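Local coordinates for protein plantacyanin (Spinacia oleracea, PDB 1F56) that probably transfers electrons as a small basic blue copper protein of the cupredoxin class, carrying a single copper ion in a beta barrel, at residues V37-R42 against C47-G52; Y71-C74 against H79-G82; F27-I30 against N35-A38. All blocks are in the same frame, centred on the assembly; numbering follows the deposited sequence.

Contact 1 of 3, residues V37-R42 against C47-G52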
ATOM      1  N   VAL A  37       3.227   4.111   2.250  1.00  8.82           N
ATOM      2  CA  VAL A  37       2.674   5.451   2.331  1.00 14.24           C
ATOM      3  C   VAL A  37       1.286   5.422   1.686  1.00 16.25           C
ATOM      4  O   VAL A  37       1.155   4.960   0.549  1.00 12.45           O
ATOM      5  CB  VAL A  37       3.576   6.466   1.575  1.00 14.54           C
ATOM      6  CG1 VAL A  37       3.077   7.897   1.818  1.00 13.04           C
ATOM      7  CG2 VAL A  37       5.037   6.321   2.045  1.00 13.05           C
ATOM      8  N   ALA A  38       0.269   5.884   2.420  1.00 10.27           N
ATOM      9  CA  ALA A  38      -1.103   5.943   1.915  1.00 15.18           C
ATOM     10  C   ALA A  38      -1.207   7.270   1.187  1.00 14.73           C
ATOM     11  O   ALA A  38      -1.085   8.332   1.796  1.00 15.33           O
ATOM     12  CB  ALA A  38      -2.121   5.888   3.087  1.00  5.11           C
ATOM     13  N   VAL A  39      -1.443   7.214  -0.116  1.00 14.36           N
ATOM     14  CA  VAL A  39      -1.487   8.428  -0.926  1.00 13.22           C
ATOM     15  C   VAL A  39      -2.822   8.587  -1.641  1.00 16.87           C
ATOM     16  O   VAL A  39      -3.711   7.755  -1.492  1.00 17.06           O
ATOM     17  CB  VAL A  39      -0.345   8.391  -1.989  1.00 14.51           C
ATOM     18  CG1 VAL A  39       1.000   8.202  -1.303  1.00 11.09           C
ATOM     19  CG2 VAL A  39      -0.570   7.234  -2.969  1.00 15.51           C
ATOM     20  N   ASN A  40      -2.963   9.658  -2.421  1.00 20.70           N
ATOM     21  CA  ASN A  40      -4.199   9.873  -3.175  1.00 22.07           C
ATOM     22  C   ASN A  40      -3.968   9.408  -4.617  1.00 18.73           C
ATOM     23  O   ASN A  40      -2.868   8.958  -4.957  1.00 13.98           O
ATOM     24  CB  ASN A  40      -4.608  11.355  -3.140  1.00 22.21           C
ATOM     25  CG  ASN A  40      -3.518  12.279  -3.651  1.00 19.11           C
ATOM     26  OD1 ASN A  40      -2.423  11.845  -4.018  1.00 22.98           O
ATOM     27  ND2 ASN A  40      -3.813  13.568  -3.675  1.00 29.69           N
ATOM     28  N   GLY A  41      -4.999   9.506  -5.451  1.00 20.96           N
ATOM     29  CA  GLY A  41      -4.896   9.079  -6.840  1.00 15.69           C
ATOM     30  C   GLY A  41      -3.790   9.733  -7.646  1.00 18.74           C
ATOM     31  O   GLY A  41      -3.031   9.048  -8.339  1.00 17.63           O
ATOM     32  N   ARG A  42      -3.681  11.055  -7.580  1.00 21.68           N
ATOM     33  CA  ARG A  42      -2.627  11.742  -8.337  1.00 23.79           C
ATOM     34  C   ARG A  42      -1.246  11.356  -7.808  1.00 26.33           C
ATOM     35  O   ARG A  42      -0.298  11.193  -8.582  1.00 24.83           O
ATOM     36  CB  ARG A  42      -2.815  13.258  -8.271  1.00 28.93           C
ATOM     37  CG  ARG A  42      -4.106  13.732  -8.940  1.00 35.90           C
ATOM     38  CD  ARG A  42      -4.264  15.246  -8.875  1.00 44.64           C
ATOM     39  NE  ARG A  42      -4.456  15.710  -7.504  1.00 59.00           N
ATOM     40  CZ  ARG A  42      -5.551  15.488  -6.780  1.00 60.76           C
ATOM     41  NH1 ARG A  42      -6.566  14.809  -7.295  1.00 67.51           N
ATOM     42  NH2 ARG A  42      -5.626  15.936  -5.534  1.00 56.35           N
ATOM     43  N   CYS A  47       3.865   8.448  -8.591  1.00 15.93           N
ATOM     44  CA  CYS A  47       4.786   7.903  -7.593  1.00 16.08           C
ATOM     45  C   CYS A  47       5.327   8.950  -6.632  1.00 18.11           C
ATOM     46  O   CYS A  47       6.518   8.964  -6.335  1.00 15.47           O
ATOM     47  CB  CYS A  47       5.954   7.226  -8.299  1.00 10.95           C
ATOM     48  SG  CYS A  47       5.596   5.502  -8.748  1.00 14.87           S
ATOM     49  N   SER A  48       4.452   9.825  -6.146  1.00 16.65           N
ATOM     50  CA  SER A  48       4.856  10.888  -5.223  1.00 24.77           C
ATOM     51  C   SER A  48       3.783  11.125  -4.170  1.00 21.30           C
ATOM     52  O   SER A  48       2.628  11.387  -4.495  1.00 27.94           O
ATOM     53  CB  SER A  48       5.105  12.184  -5.999  1.00 30.23           C
ATOM     54  OG  SER A  48       4.012  12.464  -6.860  1.00 52.62           O
ATOM     55  N   ALA A  49       4.176  11.042  -2.909  1.00 18.62           N
ATOM     56  CA  ALA A  49       3.247  11.217  -1.809  1.00 15.77           C
ATOM     57  C   ALA A  49       2.861  12.674  -1.608  1.00 17.67           C
ATOM     58  O   ALA A  49       3.719  13.561  -1.620  1.00 19.02           O
ATOM     59  CB  ALA A  49       3.858  10.659  -0.548  1.00 17.87           C
ATOM     60  N   PRO A  50       1.558  12.945  -1.418  1.00 18.39           N
ATOM     61  CA  PRO A  50       1.121  14.331  -1.216  1.00 18.62           C
ATOM     62  C   PRO A  50       1.499  14.810   0.179  1.00 17.26           C
ATOM     63  O   PRO A  50       1.788  13.997   1.068  1.00 13.76           O
ATOM     64  CB  PRO A  50      -0.393  14.257  -1.440  1.00 25.89           C
ATOM     65  CG  PRO A  50      -0.741  12.863  -0.987  1.00 19.98           C
ATOM     66  CD  PRO A  50       0.409  12.030  -1.531  1.00 20.15           C
ATOM     67  N   ARG A  51       1.506  16.123   0.378  1.00 15.06           N
ATOM     68  CA  ARG A  51       1.877  16.676   1.681  1.00 20.74           C
ATOM     69  C   ARG A  51       1.012  16.109   2.808  1.00 18.60           C
ATOM     70  O   ARG A  51      -0.214  16.009   2.685  1.00 15.22           O
ATOM     71  CB  ARG A  51       1.770  18.200   1.663  1.00 23.95           C
ATOM     72  CG  ARG A  51       0.340  18.723   1.675  1.00 45.55           C
ATOM     73  CD  ARG A  51       0.269  20.209   1.348  1.00 53.98           C
ATOM     74  NE  ARG A  51       0.513  20.461  -0.071  1.00 67.20           N
ATOM     75  CZ  ARG A  51       0.521  21.668  -0.629  1.00 74.69           C
ATOM     76  NH1 ARG A  51       0.298  22.746   0.113  1.00 71.77           N
ATOM     77  NH2 ARG A  51       0.755  21.799  -1.929  1.00 74.43           N
ATOM     78  N   GLY A  52       1.662  15.724   3.904  1.00 19.68           N
ATOM     79  CA  GLY A  52       0.937  15.187   5.041  1.00 16.99           C
ATOM     80  C   GLY A  52       0.552  13.716   4.966  1.00 16.90           C
ATOM     81  O   GLY A  52      -0.014  13.178   5.927  1.00 20.91           O
TER
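Val-39 and Ala-49 supply the nearest pair of CA atoms, with Val-39 CA 5.6 Å from Ala-49 CA. Here strand 36-39 is met by the extended, irregular chain that follows helix 41-45. The backbones exchange no hydrogen bonds; the strand spends its bonds on Ile-73, Tyr-71 and Arg-54 instead. The join rests on side-chain packing, which also reaches Ala-49 CA. Val-37 and Val-39, two residues apart on the strand, both point their CB toward 47-52. The methyl group of Ala-49 rests across both valine methyls: its CB is 3.7 Å from Val-37 CG1 and 3.8 Å from Val-39 CG1. In this cupredoxin barrel helix 41-45 leaves strand 36-39, and the returning chain lies against the outside of the sheet before strand 54-56 begins. Pro-50 continues the apolar seam, its ring carbon CD lying 3.7 Å from Val-39 CB. Farther along, the amide of Asn-40 and the proline ring lie alongside, pointing opposite ways, and Asn-40 OD1 comes within 3.6 Å of Pro-50 CG. That oxygen has a polar partner elsewhere: Asn-40 is the N-cap of helix 41-45, and OD1 accepts a hydrogen bond from the backbone N of Gly-43, which fixes the turn of the amide beside the proline.

Contact 2 of 3, residues Y71-C74 against H79-G82. With CU1 (copper (I) ion), chain F; SO4 (sulfate ion), chain D.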
ATOM      1  N   TYR A  71      -4.975   3.827  -2.155  1.00 11.61           N
ATOM      2  CA  TYR A  71      -3.698   3.771  -2.868  1.00 13.49           C
ATOM      3  C   TYR A  71      -2.520   3.710  -1.914  1.00 16.79           C
ATOM      4  O   TYR A  71      -2.500   4.411  -0.902  1.00 11.95           O
ATOM      5  CB  TYR A  71      -3.531   5.026  -3.743  1.00 10.72           C
ATOM      6  CG  TYR A  71      -4.631   5.252  -4.752  1.00 15.72           C
ATOM      7  CD1 TYR A  71      -4.689   4.505  -5.930  1.00 13.53           C
ATOM      8  CD2 TYR A  71      -5.628   6.214  -4.527  1.00 13.04           C
ATOM      9  CE1 TYR A  71      -5.714   4.702  -6.865  1.00 16.46           C
ATOM     10  CE2 TYR A  71      -6.660   6.417  -5.464  1.00 12.98           C
ATOM     11  CZ  TYR A  71      -6.694   5.659  -6.620  1.00 16.24           C
ATOM     12  OH  TYR A  71      -7.716   5.841  -7.526  1.00 16.21           O
ATOM     13  N   PHE A  72      -1.528   2.884  -2.239  1.00 13.08           N
ATOM     14  CA  PHE A  72      -0.343   2.771  -1.392  1.00 16.55           C
ATOM     15  C   PHE A  72       0.902   2.671  -2.264  1.00 15.02           C
ATOM     16  O   PHE A  72       0.839   2.065  -3.324  1.00 12.44           O
ATOM     17  CB  PHE A  72      -0.410   1.514  -0.511  1.00 14.07           C
ATOM     18  CG  PHE A  72      -1.623   1.439   0.359  1.00 19.16           C
ATOM     19  CD1 PHE A  72      -2.797   0.856  -0.115  1.00 20.24           C
ATOM     20  CD2 PHE A  72      -1.596   1.935   1.662  1.00 13.91           C
ATOM     21  CE1 PHE A  72      -3.930   0.761   0.700  1.00 19.62           C
ATOM     22  CE2 PHE A  72      -2.727   1.843   2.477  1.00 19.41           C
ATOM     23  CZ  PHE A  72      -3.890   1.254   1.993  1.00 13.53           C
ATOM     24  N   ILE A  73       2.015   3.269  -1.827  1.00 12.48           N
ATOM     25  CA  ILE A  73       3.283   3.174  -2.567  1.00 10.19           C
ATOM     26  C   ILE A  73       4.410   3.068  -1.545  1.00 11.69           C
ATOM     27  O   ILE A  73       4.208   3.327  -0.350  1.00 13.28           O
ATOM     28  CB  ILE A  73       3.582   4.450  -3.453  1.00 17.85           C
ATOM     29  CG1 ILE A  73       3.793   5.689  -2.566  1.00 17.13           C
ATOM     30  CG2 ILE A  73       2.439   4.710  -4.437  1.00 16.26           C
ATOM     31  CD1 ILE A  73       4.182   6.955  -3.342  1.00 15.59           C
ATOM     32  N   CYS A  74       5.583   2.641  -1.998  1.00 10.46           N
ATOM     33  CA  CYS A  74       6.760   2.615  -1.134  1.00 12.89           C
ATOM     34  C   CYS A  74       7.419   3.866  -1.666  1.00 13.66           C
ATOM     35  O   CYS A  74       7.487   4.045  -2.879  1.00 12.77           O
ATOM     36  CB  CYS A  74       7.683   1.435  -1.422  1.00 11.41           C
ATOM     37  SG  CYS A  74       9.222   1.556  -0.463  1.00 14.19           S
ATOM     38  N   HIS A  79      11.844   2.509  -5.729  1.00 19.01           N
ATOM     39  CA  HIS A  79      10.884   1.447  -5.410  1.00 14.77           C
ATOM     40  C   HIS A  79       9.503   1.569  -6.053  1.00 17.69           C
ATOM     41  O   HIS A  79       8.947   0.574  -6.540  1.00 17.51           O
ATOM     42  CB  HIS A  79      10.739   1.294  -3.896  1.00 11.80           C
ATOM     43  CG  HIS A  79      11.985   0.817  -3.220  1.00 13.44           C
ATOM     44  ND1 HIS A  79      11.960   0.073  -2.062  1.00 16.49           N
ATOM     45  CD2 HIS A  79      13.293   1.026  -3.504  1.00 12.67           C
ATOM     46  CE1 HIS A  79      13.195  -0.154  -1.657  1.00 14.61           C
ATOM     47  NE2 HIS A  79      14.024   0.413  -2.514  1.00 18.70           N
ATOM     48  N   CYS A  80       8.926   2.766  -6.056  1.00 14.55           N
ATOM     49  CA  CYS A  80       7.607   2.925  -6.676  1.00 13.11           C
ATOM     50  C   CYS A  80       7.741   2.677  -8.192  1.00 17.27           C
ATOM     51  O   CYS A  80       6.928   1.978  -8.801  1.00 17.68           O
ATOM     52  CB  CYS A  80       7.081   4.332  -6.398  1.00 13.07           C
ATOM     53  SG  CYS A  80       5.367   4.669  -6.917  1.00 15.72           S
ATOM     54  N   GLY A  81       8.778   3.250  -8.797  1.00 15.13           N
ATOM     55  CA  GLY A  81       9.000   3.050 -10.221  1.00 21.16           C
ATOM     56  C   GLY A  81       9.264   1.579 -10.503  1.00 25.04           C
ATOM     57  O   GLY A  81       9.013   1.096 -11.602  1.00 27.95           O
ATOM     58  N   GLY A  82       9.763   0.864  -9.499  1.00 24.09           N
ATOM     59  CA  GLY A  82      10.043  -0.551  -9.661  1.00 21.43           C
ATOM     60  C   GLY A  82       8.807  -1.411  -9.470  1.00 25.70           C
ATOM     61  O   GLY A  82       8.891  -2.643  -9.485  1.00 25.87           O
TER
HETATM   62 CU   CU1 F  92      10.268  -0.266  -1.018  1.00 21.91          CU
HETATM   63  S   SO4 D 301      11.025   6.130  -8.552  1.00 24.54           S
HETATM   64  O1  SO4 D 301       9.932   7.101  -8.304  1.00 17.40           O
HETATM   65  O2  SO4 D 301      12.310   6.633  -8.031  1.00 32.75           O
HETATM   66  O3  SO4 D 301      10.708   4.868  -7.862  1.00 30.23           O
HETATM   67  O4  SO4 D 301      11.150   5.922 -10.002  1.00 26.53           O
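Cys-74, at the start of the loop that joins strands 68-73 and 85-90, and His-79, midway along it, bind one copper ion; this is the ligand loop of the cupredoxin fold. The metal bonds come first: Cys-74 SG lies 2.2 Å from the copper and His-79 ND1 2.0 Å from it, with His-34 and Met-84 completing the site. Cys-74 presents its sulfur with SG anti to the backbone N (chi1 173°), which carries the thiolate out past the end of the strand. His-79 first directs its CB toward the strand and then swings its ring away, bringing ND1 to the metal. The two ligand atoms, Cys-74 SG and His-79 ND1, are 3.5 Å apart, and the sulfur stands obliquely to the imidazole, 60° off the ring normal.

Apolar contact lies on the side remote from the copper, where Cys-80 SG, a disulfide sulfur, rests 3.8 Å from Ile-73 CG2. Cys-80 CB makes a van der Waals touch on a carbonyl, 3.6 Å from Cys-74 O.

Polar bonding concerns the turn itself and a sulfate, probably from the crystallisation liquor. A weak backbone bond links Gly-82 N to His-79 O. The sulfate is held by Gly-78 N and by Gly-81 N, whose nearly straight hydrogen bond to sulfate O3 is 2.7 Å long with an angle of 162° at the hydrogen.

Contact 3 of 3, residues F27-I30 against N35-A38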
ATOM      1  N   PHE A  27       0.655  -5.270   5.791  1.00 16.85           N
ATOM      2  CA  PHE A  27       1.825  -5.195   4.927  1.00 14.27           C
ATOM      3  C   PHE A  27       3.018  -5.819   5.652  1.00 17.55           C
ATOM      4  O   PHE A  27       3.453  -5.342   6.719  1.00 15.17           O
ATOM      5  CB  PHE A  27       2.128  -3.736   4.547  1.00 15.49           C
ATOM      6  CG  PHE A  27       1.079  -3.111   3.668  1.00 12.64           C
ATOM      7  CD1 PHE A  27      -0.108  -2.624   4.216  1.00 11.89           C
ATOM      8  CD2 PHE A  27       1.266  -3.034   2.292  1.00 16.63           C
ATOM      9  CE1 PHE A  27      -1.097  -2.069   3.405  1.00 19.97           C
ATOM     10  CE2 PHE A  27       0.281  -2.478   1.463  1.00 10.93           C
ATOM     11  CZ  PHE A  27      -0.905  -1.994   2.028  1.00 15.68           C
ATOM     12  N   LYS A  28       3.544  -6.888   5.063  1.00 19.72           N
ATOM     13  CA  LYS A  28       4.655  -7.617   5.658  1.00 21.02           C
ATOM     14  C   LYS A  28       5.919  -7.495   4.835  1.00 20.47           C
ATOM     15  O   LYS A  28       5.900  -7.708   3.613  1.00 18.82           O
ATOM     16  CB  LYS A  28       4.279  -9.091   5.835  1.00 26.64           C
ATOM     17  CG  LYS A  28       3.077  -9.291   6.750  1.00 28.92           C
ATOM     18  CD  LYS A  28       3.014 -10.699   7.303  1.00 36.42           C
ATOM     19  CE  LYS A  28       2.080 -10.758   8.497  1.00 40.21           C
ATOM     20  NZ  LYS A  28       2.040 -12.109   9.117  1.00 46.91           N
ATOM     21  N   TYR A  29       7.006  -7.135   5.524  1.00 15.96           N
ATOM     22  CA  TYR A  29       8.315  -6.947   4.908  1.00 15.29           C
ATOM     23  C   TYR A  29       9.344  -6.726   6.021  1.00 18.60           C
ATOM     24  O   TYR A  29       8.989  -6.684   7.207  1.00 14.74           O
ATOM     25  CB  TYR A  29       8.287  -5.727   3.975  1.00 15.31           C
ATOM     26  CG  TYR A  29       7.841  -4.456   4.674  1.00 15.45           C
ATOM     27  CD1 TYR A  29       6.487  -4.164   4.840  1.00 15.29           C
ATOM     28  CD2 TYR A  29       8.777  -3.563   5.207  1.00 14.55           C
ATOM     29  CE1 TYR A  29       6.074  -3.006   5.525  1.00  9.71           C
ATOM     30  CE2 TYR A  29       8.371  -2.405   5.900  1.00 15.05           C
ATOM     31  CZ  TYR A  29       7.023  -2.138   6.052  1.00 21.69           C
ATOM     32  OH  TYR A  29       6.624  -1.015   6.742  1.00 15.78           O
ATOM     33  N   ILE A  30      10.615  -6.590   5.655  1.00 14.24           N
ATOM     34  CA  ILE A  30      11.649  -6.395   6.666  1.00 14.86           C
ATOM     35  C   ILE A  30      11.749  -4.915   7.004  1.00 22.23           C
ATOM     36  O   ILE A  30      11.999  -4.068   6.131  1.00 18.16           O
ATOM     37  CB  ILE A  30      13.049  -6.885   6.184  1.00 27.60           C
ATOM     38  CG1 ILE A  30      13.057  -8.404   6.014  1.00 21.06           C
ATOM     39  CG2 ILE A  30      14.110  -6.524   7.218  1.00 21.79           C
ATOM     40  CD1 ILE A  30      14.327  -8.946   5.359  1.00 33.35           C
ATOM     41  N   ASN A  35       8.770   1.018   3.084  1.00 16.78           N
ATOM     42  CA  ASN A  35       7.790   1.719   3.889  1.00 14.67           C
ATOM     43  C   ASN A  35       6.477   1.640   3.113  1.00 14.36           C
ATOM     44  O   ASN A  35       6.454   1.189   1.950  1.00 10.61           O
ATOM     45  CB  ASN A  35       8.216   3.171   4.167  1.00 17.29           C
ATOM     46  CG  ASN A  35       8.189   4.048   2.944  1.00 23.62           C
ATOM     47  OD1 ASN A  35       7.853   3.613   1.845  1.00 34.52           O
ATOM     48  ND2 ASN A  35       8.546   5.312   3.133  1.00 29.28           N
ATOM     49  N   VAL A  36       5.379   2.011   3.772  1.00 15.01           N
ATOM     50  CA  VAL A  36       4.066   2.015   3.147  1.00 14.42           C
ATOM     51  C   VAL A  36       3.485   3.412   3.346  1.00 14.34           C
ATOM     52  O   VAL A  36       3.292   3.851   4.468  1.00 15.53           O
ATOM     53  CB  VAL A  36       3.115   1.003   3.800  1.00 20.37           C
ATOM     54  CG1 VAL A  36       1.784   0.999   3.048  1.00 18.55           C
ATOM     55  CG2 VAL A  36       3.762  -0.385   3.813  1.00 22.14           C
ATOM     56  N   VAL A  37       3.227   4.111   2.250  1.00  8.82           N
ATOM     57  CA  VAL A  37       2.674   5.451   2.331  1.00 14.24           C
ATOM     58  C   VAL A  37       1.286   5.422   1.686  1.00 16.25           C
ATOM     59  O   VAL A  37       1.155   4.960   0.549  1.00 12.45           O
ATOM     60  CB  VAL A  37       3.576   6.466   1.575  1.00 14.54           C
ATOM     61  CG1 VAL A  37       3.077   7.897   1.818  1.00 13.04           C
ATOM     62  CG2 VAL A  37       5.037   6.321   2.045  1.00 13.05           C
ATOM     63  N   ALA A  38       0.269   5.884   2.420  1.00 10.27           N
ATOM     64  CA  ALA A  38      -1.103   5.943   1.915  1.00 15.18           C
ATOM     65  C   ALA A  38      -1.207   7.270   1.187  1.00 14.73           C
ATOM     66  O   ALA A  38      -1.085   8.332   1.796  1.00 15.33           O
ATOM     67  CB  ALA A  38      -2.121   5.888   3.087  1.00  5.11           C
TER
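Val-36 sets its CG1 methyl on Phe-27 and its CG2 methyl against both Phe-27 and Tyr-29. CG1 sits over the middle of one face of the Phe-27 ring, 3.9 Å from the centroid and only 3° off the ring normal, the geometry of a CH-pi contact. It stands anti to the backbone N (chi1 -177°), and this sets CG2 at the root of the same ring: Val-36 CG2 is 3.8 Å from Phe-27 CB. CG2 also reaches the tyrosine, 3.9 Å from Tyr-29 CE1, approaching its ring obliquely. A looser touch follows at Tyr-29 OH, which lies 4.1 Å from Asn-35 CA.

The second shell keeps these groups in place. Trp-7 meets Phe-27 edge-to-face and also packs near Tyr-29, while Phe-72 adjoins both Phe-27 and Val-36. With an alanine at Phe-27, Val-36 CG1 is likely to lose its aromatic face, and a gap would probably open beside Phe-72 and Trp-7. The polar ends are anchored farther out: Tyr-29 OH is hydrogen-bonded to Asp-61 OD2, and Asn-35, turned away from 27-30, engages Ser-75 through ND2 and Trp-7 NE1 through its backbone O.

Strands 24-28 and 36-39 belong to different sheets, and their nearest CA atoms, those of Phe-27 and Val-36, are 7.8 Å apart. The contact is part of the packing between the two sheets of the barrel, and its cohesion, coming from dispersion between aliphatic and aromatic groups, depends on close fit rather than on directional bonds.

Contacts 2 and 3 are buried, whereas contact 1 lies at the surface. Strand 36-39 serves contacts 1 and 3, which share Val-37 and Ala-38: it turns Val-36 inward to the opposing sheet and Val-37 and Val-39 outward to the loop. Strand 68-73, its neighbour in the sheet, brings in contact 2, and the backbones join where Val-37 N lies 2.9 Å from Ile-73 O, a probable hydrogen bond. The Cys-47 to Cys-80 disulfide ties contact 1 to contact 2, while Phe-72 packs on Phe-27 and Val-36 of contact 3. Chemistry follows place: small aliphatic groups and proline outside, aromatic-aliphatic packing between sheets, sulfur and nitrogen ligands at the copper end.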